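Side-chain contacts in phosphate transporter (PDB 6L85), which probably imports inorganic phosphate across the membrane in a sodium-dependent manner, as a bacterial relative of the human SLC20 carriers: residues B[113-116]-B[117-121]; B[129-132]-B[133-137]; B[155-159]-B[160-164]. All blocks are in the same frame, centred on the assembly; numbering follows the deposited sequence.

Interaction 1 of 3, residues B[113-116]-B[117-121]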
loop_
_atom_site.group_PDB
_atom_site.type_symbol
_atom_site.label_atom_id
_atom_site.label_comp_id
_atom_site.label_asym_id
_atom_site.label_seq_id
_atom_site.Cartn_x
_atom_site.Cartn_y
_atom_site.Cartn_z
ATOM N N GLY B 113 -3.462 21.207 25.684
ATOM C CA GLY B 113 -4.206 22.315 25.102
ATOM C C GLY B 113 -5.706 22.175 25.307
ATOM O O GLY B 113 -6.387 23.121 25.722
ATOM N N MET B 114 -6.235 20.981 25.030
ATOM C CA MET B 114 -7.675 20.756 25.121
ATOM C C MET B 114 -8.143 20.820 26.575
ATOM O O MET B 114 -9.202 21.384 26.876
ATOM C CB MET B 114 -8.037 19.400 24.490
ATOM C CG MET B 114 -7.747 19.285 22.973
ATOM S SD MET B 114 -8.899 20.307 22.042
ATOM C CE MET B 114 -10.366 19.286 22.235
ATOM N N MET B 115 -7.369 20.227 27.481
ATOM C CA MET B 115 -7.675 20.299 28.901
ATOM C C MET B 115 -7.724 21.747 29.381
ATOM O O MET B 115 -8.641 22.138 30.117
ATOM C CB MET B 115 -6.626 19.503 29.667
ATOM C CG MET B 115 -7.138 18.782 30.884
ATOM S SD MET B 115 -5.746 18.371 31.957
ATOM C CE MET B 115 -4.875 19.942 31.967
ATOM N N GLY B 116 -6.746 22.554 28.969
ATOM C CA GLY B 116 -6.724 23.947 29.369
ATOM C C GLY B 116 -7.960 24.689 28.912
ATOM O O GLY B 116 -8.590 25.419 29.694
ATOM N N PHE B 117 -8.328 24.509 27.637
ATOM C CA PHE B 117 -9.576 25.097 27.159
ATOM C C PHE B 117 -10.755 24.651 28.023
ATOM O O PHE B 117 -11.558 25.476 28.468
ATOM C CB PHE B 117 -9.840 24.722 25.700
ATOM C CG PHE B 117 -11.299 24.555 25.394
ATOM C CD1 PHE B 117 -12.150 25.651 25.405
ATOM C CD2 PHE B 117 -11.831 23.295 25.158
ATOM C CE1 PHE B 117 -13.500 25.504 25.160
ATOM C CE2 PHE B 117 -13.181 23.138 24.906
ATOM C CZ PHE B 117 -14.020 24.251 24.906
ATOM N N GLY B 118 -10.885 23.340 28.250
ATOM C CA GLY B 118 -12.031 22.836 28.995
ATOM C C GLY B 118 -12.117 23.403 30.401
ATOM O O GLY B 118 -13.209 23.678 30.903
ATOM N N LEU B 119 -10.962 23.582 31.057
ATOM C CA LEU B 119 -10.937 24.108 32.419
ATOM C C LEU B 119 -11.326 25.578 32.453
ATOM O O LEU B 119 -12.053 26.010 33.353
ATOM C CB LEU B 119 -9.551 23.912 33.044
ATOM C CG LEU B 119 -9.197 22.439 33.230
ATOM C CD1 LEU B 119 -7.698 22.257 33.405
ATOM C CD2 LEU B 119 -9.988 21.807 34.391
ATOM N N VAL B 120 -10.855 26.366 31.490
ATOM C CA VAL B 120 -11.206 27.782 31.514
ATOM C C VAL B 120 -12.652 28.001 31.092
ATOM O O VAL B 120 -13.303 28.951 31.547
ATOM C CB VAL B 120 -10.227 28.582 30.639
ATOM C CG1 VAL B 120 -10.848 29.893 30.174
ATOM C CG2 VAL B 120 -9.025 28.884 31.446
ATOM N N ALA B 121 -13.190 27.138 30.233
ATOM C CA ALA B 121 -14.540 27.381 29.739
ATOM C C ALA B 121 -15.588 26.918 30.742
ATOM O O ALA B 121 -16.612 27.581 30.928
ATOM C CB ALA B 121 -14.744 26.687 28.388
#
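Met115 and Leu119, one helical turn apart, put their side chains alongside each other and pointing the same way, with Met115 CE 3.9 Å from Leu119 CD1. The methionine chain bends only near its end, at chi3 (47°), and that turn swings CE over to the leucine branch. Leu119 in turn lies against the backbone of the previous turn: with CG anti to the carbonyl carbon and beside the backbone N (chi1 -65°), CG comes to 3.2 Å from Met115 O. The same carbonyl accepts the leucine amide, Leu119 N to Met115 O at 2.9 Å, so one oxygen is gripped by a bond and covered by carbon.

Phe117 leans on the carbonyl of Met114, its CD2 being 3.7 Å from Met114 O; that oxygen lies obliquely to the ring and is held by Gly118 N at 2.9 Å. The straightest of the four i to i+4 bonds runs from Phe117 N to Gly113 O, with an angle of 172° at the hydrogen, while Val120 N closes on Gly116 O.

Around this turn of helix 106-121, helix 368-400 supplies several neighbours: Ser389 OG gives Gly113 O a second hydrogen bond, Tyr393 meets the Phe117 ring edge-to-face, and Ala386 touches Met115. A dodecyl maltoside molecule also lies against Met115.

Gly113, Gly116 and Gly118 bring no side chains, so the apolar contact across this turn rests on the terminal methyl of a methionine and one methyl branch of a leucine, while four main-chain bonds hold the turn and leave the buried carbonyls of residues 113-116 satisfied.

Interaction 2 of 3, residues B[129-132]-B[133-137]; sequences WKTF and LFIVL
Val136 lays CG2 over one face of the Phe132 ring, a CH-pi contact in which the methyl carbon is 3.8 Å from the ring centroid and 22° off the ring normal. It sits toward the rim, and Phe132 CZ is the nearest ring atom at 3.6 Å. Phe132 has CG anti to its own amide nitrogen (chi1 176°), while Val136 places CG2 anti to the carbonyl carbon, and the two side chains lean across each other one turn apart. Val136 N donates to Phe132 O at 2.9 Å.

Lys130 and Phe134 are related differently: they run side by side in the same direction. The lysine chain bends at chi2 (86°), which brings CE to the edge of the Phe134 ring and in its plane, 4.0 Å from CE2. This is an aliphatic contact at the rim and uses no ring face. Closer to the backbone, Phe134 CD2 approaches Lys130 O to 3.3 Å, with the oxygen oblique to the ring.

All these pairs belong to the opening turns of helix 129-162, a long helix of the all-helical transporter fold. Trp129, at its first residue, hydrogen-bonds its indole NE1 to Ile124 O, and its own carbonyl receives Leu133 N. Phe132 also packs against Val111 and Met115 of helix 106-121, and a bound detergent molecule lies close to its ring.

Thr131 and Ile135 form the remaining pair, crossing at a slant. Thr131 meets Ile135 CD1 through its methyl, CG2 standing 3.8 Å away, while Ile135 N donates to Thr131 O, the donor lying close to the line of that carbonyl.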
loop_
_atom_site.group_PDB
_atom_site.type_symbol
_atom_site.label_atom_id
_atom_site.label_comp_id
_atom_site.label_asym_id
_atom_site.label_seq_id
_atom_site.Cartn_x
_atom_site.Cartn_y
_atom_site.Cartn_z
ATOM N N TRP B 129 -12.969 13.423 32.829
ATOM C CA TRP B 129 -11.977 12.813 33.725
ATOM C C TRP B 129 -11.924 11.293 33.597
ATOM O O TRP B 129 -10.844 10.706 33.705
ATOM C CB TRP B 129 -12.244 13.218 35.186
ATOM C CG TRP B 129 -12.032 14.692 35.442
ATOM C CD1 TRP B 129 -13.000 15.642 35.664
ATOM C CD2 TRP B 129 -10.776 15.389 35.472
ATOM N NE1 TRP B 129 -12.417 16.882 35.830
ATOM C CE2 TRP B 129 -11.057 16.754 35.707
ATOM C CE3 TRP B 129 -9.443 14.994 35.306
ATOM C CZ2 TRP B 129 -10.053 17.720 35.795
ATOM C CZ3 TRP B 129 -8.447 15.955 35.390
ATOM C CH2 TRP B 129 -8.755 17.302 35.639
ATOM N N LYS B 130 -13.057 10.633 33.365
ATOM C CA LYS B 130 -13.039 9.178 33.207
ATOM C C LYS B 130 -12.082 8.753 32.095
ATOM O O LYS B 130 -11.191 7.921 32.307
ATOM C CB LYS B 130 -14.455 8.669 32.926
ATOM C CG LYS B 130 -14.539 7.292 32.287
ATOM C CD LYS B 130 -14.524 6.193 33.328
ATOM C CE LYS B 130 -15.169 4.913 32.806
ATOM N NZ LYS B 130 -15.364 3.920 33.913
ATOM N N THR B 131 -12.242 9.336 30.898
ATOM C CA THR B 131 -11.396 8.958 29.768
ATOM C C THR B 131 -9.987 9.518 29.919
ATOM O O THR B 131 -8.998 8.811 29.665
ATOM C CB THR B 131 -12.034 9.425 28.462
ATOM O OG1 THR B 131 -13.244 8.692 28.256
ATOM C CG2 THR B 131 -11.098 9.169 27.276
ATOM N N PHE B 132 -9.879 10.789 30.326
ATOM C CA PHE B 132 -8.566 11.388 30.512
ATOM C C PHE B 132 -7.706 10.545 31.445
ATOM O O PHE B 132 -6.482 10.463 31.267
ATOM C CB PHE B 132 -8.715 12.816 31.043
ATOM C CG PHE B 132 -7.413 13.477 31.351
ATOM C CD1 PHE B 132 -6.542 13.829 30.331
ATOM C CD2 PHE B 132 -7.045 13.730 32.658
ATOM C CE1 PHE B 132 -5.327 14.432 30.610
ATOM C CE2 PHE B 132 -5.833 14.330 32.943
ATOM C CZ PHE B 132 -4.971 14.682 31.912
ATOM N N LEU B 133 -8.340 9.874 32.415
ATOM C CA LEU B 133 -7.612 9.014 33.341
ATOM C C LEU B 133 -6.974 7.834 32.623
ATOM O O LEU B 133 -5.813 7.492 32.880
ATOM C CB LEU B 133 -8.557 8.508 34.428
ATOM C CG LEU B 133 -7.847 8.076 35.700
ATOM C CD1 LEU B 133 -7.721 9.291 36.611
ATOM C CD2 LEU B 133 -8.610 6.939 36.372
ATOM N N PHE B 134 -7.746 7.156 31.771
ATOM C CA PHE B 134 -7.203 6.044 31.000
ATOM C C PHE B 134 -6.125 6.514 30.033
ATOM O O PHE B 134 -5.166 5.780 29.775
ATOM C CB PHE B 134 -8.326 5.332 30.256
ATOM C CG PHE B 134 -9.203 4.517 31.151
ATOM C CD1 PHE B 134 -8.681 3.450 31.851
ATOM C CD2 PHE B 134 -10.545 4.826 31.307
ATOM C CE1 PHE B 134 -9.480 2.694 32.685
ATOM C CE2 PHE B 134 -11.352 4.071 32.137
ATOM C CZ PHE B 134 -10.817 3.006 32.832
ATOM N N ILE B 135 -6.241 7.748 29.539
ATOM C CA ILE B 135 -5.213 8.294 28.658
ATOM C C ILE B 135 -3.899 8.485 29.429
ATOM O O ILE B 135 -2.820 8.081 28.958
ATOM C CB ILE B 135 -5.719 9.599 28.002
ATOM C CG1 ILE B 135 -6.885 9.300 27.038
ATOM C CG2 ILE B 135 -4.583 10.347 27.291
ATOM C CD1 ILE B 135 -7.648 10.552 26.533
ATOM N N VAL B 136 -3.968 9.057 30.643
ATOM C CA VAL B 136 -2.743 9.230 31.440
ATOM C C VAL B 136 -2.151 7.872 31.801
ATOM O O VAL B 136 -0.926 7.659 31.725
ATOM C CB VAL B 136 -3.007 10.079 32.700
ATOM C CG1 VAL B 136 -1.721 10.193 33.507
ATOM C CG2 VAL B 136 -3.478 11.465 32.337
ATOM N N LEU B 137 -3.012 6.915 32.154
ATOM C CA LEU B 137 -2.530 5.564 32.421
ATOM C C LEU B 137 -1.772 5.003 31.225
ATOM O O LEU B 137 -0.723 4.364 31.386
ATOM C CB LEU B 137 -3.701 4.650 32.782
ATOM C CG LEU B 137 -3.306 3.195 33.043
ATOM C CD1 LEU B 137 -2.226 3.111 34.133
ATOM C CD2 LEU B 137 -4.521 2.349 33.423
#

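Interaction 3 of 3, residues B[155-159]-B[160-164]; sequences KLISL and SVFHT
His163 lays one face of its imidazole over Ser158: CB of the serine sits 4.1 Å from the ring centroid in a CH-pi contact, offset toward the NE2 and CE1 rim, and Ser158 O lies over the ring as well. That oxygen also accepts His163 N at 2.7 Å. The Phe162 ring presents its edge to Ser158 CA and runs alongside Ile157, whose CG2 is 3.8 Å from CE2.

Here helix 129-162 ends in a wider pi-type turn, seen in the i+5 bond to Ser158 O and a weak one from Phe162 N to Ile157 O; His163 then centres an inverse gamma turn. Helix 231-258 reaches Phe162 through Val235 and Glu236.

Ser160 grips Leu156 O twice, through N at 2.9 Å and OG at 2.8 Å, from opposite faces of the carbonyl plane. Its chi1 of 70° sets OG between the backbone N and the carbonyl carbon, folding the hydroxyl back on the helix. With an alanine here the hydroxyl is gone, and Leu156 O would probably be held by the amide alone, its other face losing a donor.

The hydroxyl thus gives Leu156 O a second donor, and the i+5 amide of His163 serves Ser158 O at the helix end.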
loop_
_atom_site.group_PDB
_atom_site.type_symbol
_atom_site.label_atom_id
_atom_site.label_comp_id
_atom_site.label_asym_id
_atom_site.label_seq_id
_atom_site.Cartn_x
_atom_site.Cartn_y
_atom_site.Cartn_z
ATOM N N LYS B 155 15.907 -10.758 23.062
ATOM C CA LYS B 155 16.164 -12.131 23.510
ATOM C C LYS B 155 15.761 -13.160 22.464
ATOM O O LYS B 155 16.476 -14.144 22.244
ATOM C CB LYS B 155 15.416 -12.388 24.834
ATOM C CG LYS B 155 15.246 -13.859 25.241
ATOM C CD LYS B 155 14.035 -14.576 24.611
ATOM C CE LYS B 155 12.784 -14.265 25.403
ATOM N NZ LYS B 155 11.600 -15.004 24.916
ATOM N N LEU B 156 14.606 -12.962 21.825
ATOM C CA LEU B 156 14.194 -13.848 20.734
ATOM C C LEU B 156 15.214 -13.863 19.606
ATOM O O LEU B 156 15.466 -14.911 18.999
ATOM C CB LEU B 156 12.858 -13.409 20.147
ATOM C CG LEU B 156 11.621 -14.215 20.528
ATOM C CD1 LEU B 156 11.360 -13.959 21.983
ATOM C CD2 LEU B 156 10.396 -13.857 19.651
ATOM N N ILE B 157 15.739 -12.690 19.254
ATOM C CA ILE B 157 16.725 -12.599 18.176
ATOM C C ILE B 157 17.975 -13.396 18.546
ATOM O O ILE B 157 18.482 -14.202 17.753
ATOM C CB ILE B 157 17.070 -11.125 17.887
ATOM C CG1 ILE B 157 15.818 -10.309 17.516
ATOM C CG2 ILE B 157 18.177 -11.025 16.846
ATOM C CD1 ILE B 157 15.245 -10.629 16.172
ATOM N N SER B 158 18.486 -13.179 19.763
ATOM C CA SER B 158 19.660 -13.920 20.234
ATOM C C SER B 158 19.419 -15.424 20.186
ATOM O O SER B 158 20.203 -16.177 19.597
ATOM C CB SER B 158 20.015 -13.479 21.654
ATOM O OG SER B 158 20.322 -12.093 21.663
ATOM N N LEU B 159 18.313 -15.867 20.783
ATOM C CA LEU B 159 17.950 -17.279 20.814
ATOM C C LEU B 159 17.821 -17.875 19.409
ATOM O O LEU B 159 18.322 -18.973 19.143
ATOM C CB LEU B 159 16.628 -17.400 21.575
ATOM C CG LEU B 159 15.920 -18.716 21.855
ATOM C CD1 LEU B 159 15.237 -18.542 23.185
ATOM C CD2 LEU B 159 14.882 -19.058 20.797
ATOM N N SER B 160 17.151 -17.171 18.493
ATOM C CA SER B 160 16.811 -17.754 17.206
ATOM C C SER B 160 17.823 -17.445 16.121
ATOM O O SER B 160 17.835 -18.135 15.096
ATOM C CB SER B 160 15.419 -17.276 16.762
ATOM O OG SER B 160 15.443 -15.892 16.415
ATOM N N VAL B 161 18.682 -16.445 16.318
ATOM C CA VAL B 161 19.700 -16.146 15.315
ATOM C C VAL B 161 21.111 -16.380 15.860
ATOM O O VAL B 161 21.825 -17.274 15.390
ATOM C CB VAL B 161 19.546 -14.704 14.782
ATOM C CG1 VAL B 161 20.589 -14.409 13.700
ATOM C CG2 VAL B 161 18.154 -14.502 14.240
ATOM N N PHE B 162 21.519 -15.601 16.865
ATOM C CA PHE B 162 22.931 -15.609 17.260
ATOM C C PHE B 162 23.311 -16.904 17.985
ATOM O O PHE B 162 24.320 -17.530 17.655
ATOM C CB PHE B 162 23.251 -14.363 18.103
ATOM C CG PHE B 162 23.167 -13.067 17.315
ATOM C CD1 PHE B 162 24.182 -12.697 16.439
ATOM C CD2 PHE B 162 22.055 -12.237 17.427
ATOM C CE1 PHE B 162 24.105 -11.510 15.702
ATOM C CE2 PHE B 162 21.960 -11.048 16.692
ATOM C CZ PHE B 162 22.984 -10.684 15.830
ATOM N N HIS B 163 22.492 -17.359 18.927
ATOM C CA HIS B 163 22.812 -18.589 19.631
ATOM C C HIS B 163 22.420 -19.841 18.853
ATOM O O HIS B 163 21.871 -20.772 19.444
ATOM C CB HIS B 163 22.099 -18.625 20.992
ATOM C CG HIS B 163 22.363 -17.429 21.856
ATOM N ND1 HIS B 163 23.341 -16.497 21.570
ATOM C CD2 HIS B 163 21.776 -17.017 23.006
ATOM C CE1 HIS B 163 23.339 -15.559 22.501
ATOM N NE2 HIS B 163 22.397 -15.849 23.382
ATOM N N THR B 164 22.762 -19.925 17.565
ATOM C CA THR B 164 22.434 -21.094 16.755
ATOM C C THR B 164 23.682 -21.555 16.010
ATOM O O THR B 164 24.652 -20.809 15.869
ATOM C CB THR B 164 21.296 -20.818 15.727
ATOM O OG1 THR B 164 21.736 -19.862 14.758
ATOM C CG2 THR B 164 20.033 -20.302 16.405
#

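Overall arrangement
Interactions 1 and 2 are neighbours in space, their centres 15 Å apart, and they touch where Met115 SD packs on Phe132 CZ at 3.8 Å. That contact joins helix 106-121 to the start of helix 129-162, the next helix in the chain. Interaction 3 falls at the far end of helix 129-162, about 39 Å from interaction 2 and 50 Å from interaction 1 between centres, across the chain's centre from the latter. The three come in series along the chain. One long helix therefore carries a side-chain contact near each end, its first turns fastened to the preceding helix and its last to helices 167-194 and 231-258.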